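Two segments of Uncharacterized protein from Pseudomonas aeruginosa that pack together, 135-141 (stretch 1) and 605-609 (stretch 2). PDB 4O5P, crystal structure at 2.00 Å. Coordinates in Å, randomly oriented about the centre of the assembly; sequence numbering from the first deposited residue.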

ATOM      1  N   GLY A 135      -9.515  -3.275   9.634  1.00 46.25           N
ATOM      2  CA  GLY A 135      -8.283  -2.702   9.112  1.00 43.10           C
ATOM      3  C   GLY A 135      -7.033  -2.955   9.942  1.00 43.87           C
ATOM      4  O   GLY A 135      -6.065  -2.187   9.863  1.00 39.34           O
ATOM      5  N   LEU A 136      -7.038  -4.025  10.736  1.00 42.13           N
ATOM      6  CA  LEU A 136      -5.823  -4.433  11.429  1.00 35.83           C
ATOM      7  C   LEU A 136      -5.041  -5.385  10.548  1.00 35.55           C
ATOM      8  O   LEU A 136      -5.496  -6.499  10.260  1.00 36.12           O
ATOM      9  CB  LEU A 136      -6.135  -5.098  12.764  1.00 40.15           C
ATOM     10  CG  LEU A 136      -5.340  -4.482  13.910  1.00 42.49           C
ATOM     11  CD1 LEU A 136      -5.265  -2.973  13.716  1.00 37.90           C
ATOM     12  CD2 LEU A 136      -5.966  -4.823  15.249  1.00 43.40           C
ATOM     13  N   ILE A 137      -3.865  -4.942  10.116  1.00 27.90           N
ATOM     14  CA  ILE A 137      -3.069  -5.708   9.170  1.00 30.06           C
ATOM     15  C   ILE A 137      -1.646  -5.925   9.661  1.00 24.37           C
ATOM     16  O   ILE A 137      -0.908  -4.969   9.900  1.00 26.71           O
ATOM     17  CB  ILE A 137      -3.038  -5.025   7.788  1.00 28.31           C
ATOM     18  CG1 ILE A 137      -4.354  -4.272   7.539  1.00 31.75           C
ATOM     19  CG2 ILE A 137      -2.736  -6.054   6.704  1.00 24.40           C
ATOM     20  CD1 ILE A 137      -4.907  -4.366   6.117  1.00 23.86           C
ATOM     21  N   GLY A 138      -1.271  -7.192   9.816  1.00 29.31           N
ATOM     22  CA  GLY A 138       0.070  -7.545  10.244  1.00 24.96           C
ATOM     23  C   GLY A 138       1.032  -7.593   9.070  1.00 22.07           C
ATOM     24  O   GLY A 138       0.610  -7.645   7.914  1.00 22.63           O
ATOM     25  N   ALA A 139       2.325  -7.583   9.369  1.00 16.85           N
ATOM     26  CA  ALA A 139       3.363  -7.499   8.348  1.00 22.26           C
ATOM     27  C   ALA A 139       3.490  -8.786   7.525  1.00 18.11           C
ATOM     28  O   ALA A 139       3.892  -8.773   6.340  1.00 16.33           O
ATOM     29  CB  ALA A 139       4.692  -7.155   9.003  1.00 16.47           C
ATOM     30  N   GLU A 140       3.151  -9.901   8.164  1.00 19.92           N
ATOM     31  CA  GLU A 140       3.398 -11.204   7.565  1.00 18.73           C
ATOM     32  C   GLU A 140       2.635 -11.382   6.252  1.00 18.31           C
ATOM     33  O   GLU A 140       3.130 -12.022   5.339  1.00 17.01           O
ATOM     34  CB  GLU A 140       3.110 -12.350   8.564  1.00 21.26           C
ATOM     35  CG  GLU A 140       1.646 -12.725   8.748  1.00 27.54           C
ATOM     36  CD  GLU A 140       0.904 -11.837   9.743  1.00 32.57           C
ATOM     37  OE1 GLU A 140       1.533 -10.945  10.362  1.00 33.07           O
ATOM     38  OE2 GLU A 140      -0.318 -12.039   9.910  1.00 33.80           O
ATOM     39  N   GLY A 141       1.450 -10.786   6.143  1.00 16.45           N
ATOM     40  CA  GLY A 141       0.676 -10.882   4.914  1.00 15.84           C
ATOM     41  C   GLY A 141       1.415 -10.262   3.736  1.00 19.17           C
ATOM     42  O   GLY A 141       1.440 -10.821   2.609  1.00 15.66           O
ATOM     43  N   LEU A 605       2.515  -6.082  19.356  1.00 21.98           N
ATOM     44  CA  LEU A 605       3.832  -6.291  18.772  1.00 22.76           C
ATOM     45  C   LEU A 605       3.909  -7.520  17.863  1.00 23.55           C
ATOM     46  O   LEU A 605       4.953  -7.780  17.264  1.00 22.28           O
ATOM     47  CB  LEU A 605       4.893  -6.322  19.873  1.00 21.42           C
ATOM     48  CG  LEU A 605       4.862  -4.930  20.521  1.00 24.57           C
ATOM     49  CD1 LEU A 605       4.548  -4.960  22.012  1.00 22.99           C
ATOM     50  CD2 LEU A 605       6.132  -4.137  20.214  1.00 23.50           C
ATOM     51  N   LEU A 606       2.803  -8.258  17.758  1.00 21.66           N
ATOM     52  CA  LEU A 606       2.714  -9.403  16.850  1.00 23.92           C
ATOM     53  C   LEU A 606       2.455  -8.953  15.410  1.00 25.10           C
ATOM     54  O   LEU A 606       2.705  -9.708  14.456  1.00 21.14           O
ATOM     55  CB  LEU A 606       1.623 -10.379  17.311  1.00 22.42           C
ATOM     56  CG  LEU A 606       1.851 -11.136  18.629  1.00 26.83           C
ATOM     57  CD1 LEU A 606       0.766 -12.176  18.861  1.00 24.87           C
ATOM     58  CD2 LEU A 606       3.231 -11.787  18.679  1.00 29.13           C
ATOM     59  N   LEU A 607       1.959  -7.723  15.252  1.00 23.26           N
ATOM     60  CA  LEU A 607       1.698  -7.158  13.917  1.00 23.73           C
ATOM     61  C   LEU A 607       2.978  -6.923  13.121  1.00 18.93           C
ATOM     62  O   LEU A 607       2.937  -6.692  11.906  1.00 21.67           O
ATOM     63  CB  LEU A 607       0.898  -5.844  14.011  1.00 22.28           C
ATOM     64  CG  LEU A 607      -0.570  -5.938  14.433  1.00 24.59           C
ATOM     65  CD1 LEU A 607      -1.222  -4.555  14.440  1.00 24.33           C
ATOM     66  CD2 LEU A 607      -1.344  -6.891  13.528  1.00 22.70           C
ATOM     67  N   GLY A 608       4.116  -6.957  13.803  1.00 18.59           N
ATOM     68  CA  GLY A 608       5.398  -6.860  13.135  1.00 18.55           C
ATOM     69  C   GLY A 608       5.687  -5.523  12.480  1.00 22.15           C
ATOM     70  O   GLY A 608       6.101  -5.469  11.308  1.00 22.03           O
ATOM     71  N   GLY A 609       5.509  -4.438  13.227  1.00 19.31           N
ATOM     72  CA  GLY A 609       5.756  -3.123  12.665  1.00 21.18           C
ATOM     73  C   GLY A 609       6.291  -2.116  13.668  1.00 22.66           C
ATOM     74  O   GLY A 609       6.325  -2.371  14.868  1.00 23.88           O
TER

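The two stretches, more than 460 residues apart in sequence, meet over a small area (241 Å² summed over both sides), and Leu607 supplies the largest share. The closest CA atoms across the stretches are those of Gly138 and Leu607, 4.0 Å apart. One hydrogen bond joins them: Ala139 N donates to Leu607 O at 2.8 Å, with an N-H...O angle of 146°. The same carbonyl oxygen lies 3.4 Å from Gly138 CA, a CA-H...O contact whose angle of 123° at the hydrogen makes it at best a minor supplement.

Leu607 combines an m chi1 with a t chi2, a common leucine rotamer. Its CA-to-CB bond points sideways, yet these torsions bring the end of the side chain nearer to stretch 1. The two methyls reach different residues: CD1 lies 4.2 Å from Leu136 CG, an apolar contact, while CD2 rests 4.0 Å from the backbone atom Ile137 C. Leu136 has chi1 between wells at -129°, with chi2 p (39°). Ile137 is also off-rotamer, with chi1 at -32°, but its CA-to-CB bond points away from stretch 2, so Leu607 CD2 meets its backbone.

A CB on Gly138 would clash with Glu140 OE1, at 2.6 Å, whereas its 3.5 Å distance from Leu607 CD2 would be a contact. Glu140 adopts p at chi1 and m at chi2, folding its carboxylate back toward Gly138; OE1 stays 4.4 Å from Leu606 O; both are acceptors, and no hydrogen bond links them. Leu606, although also m,t, carries the end of its side chain away from the contact.

Ala139 directs its short side chain toward stretch 2, where CB packs 3.2 Å from Gly608 O, a close van der Waals approach. The positive phi of Gly608 (67°) favours glycine, and a CB there would sit only 3.3 Å from Ala139 CB.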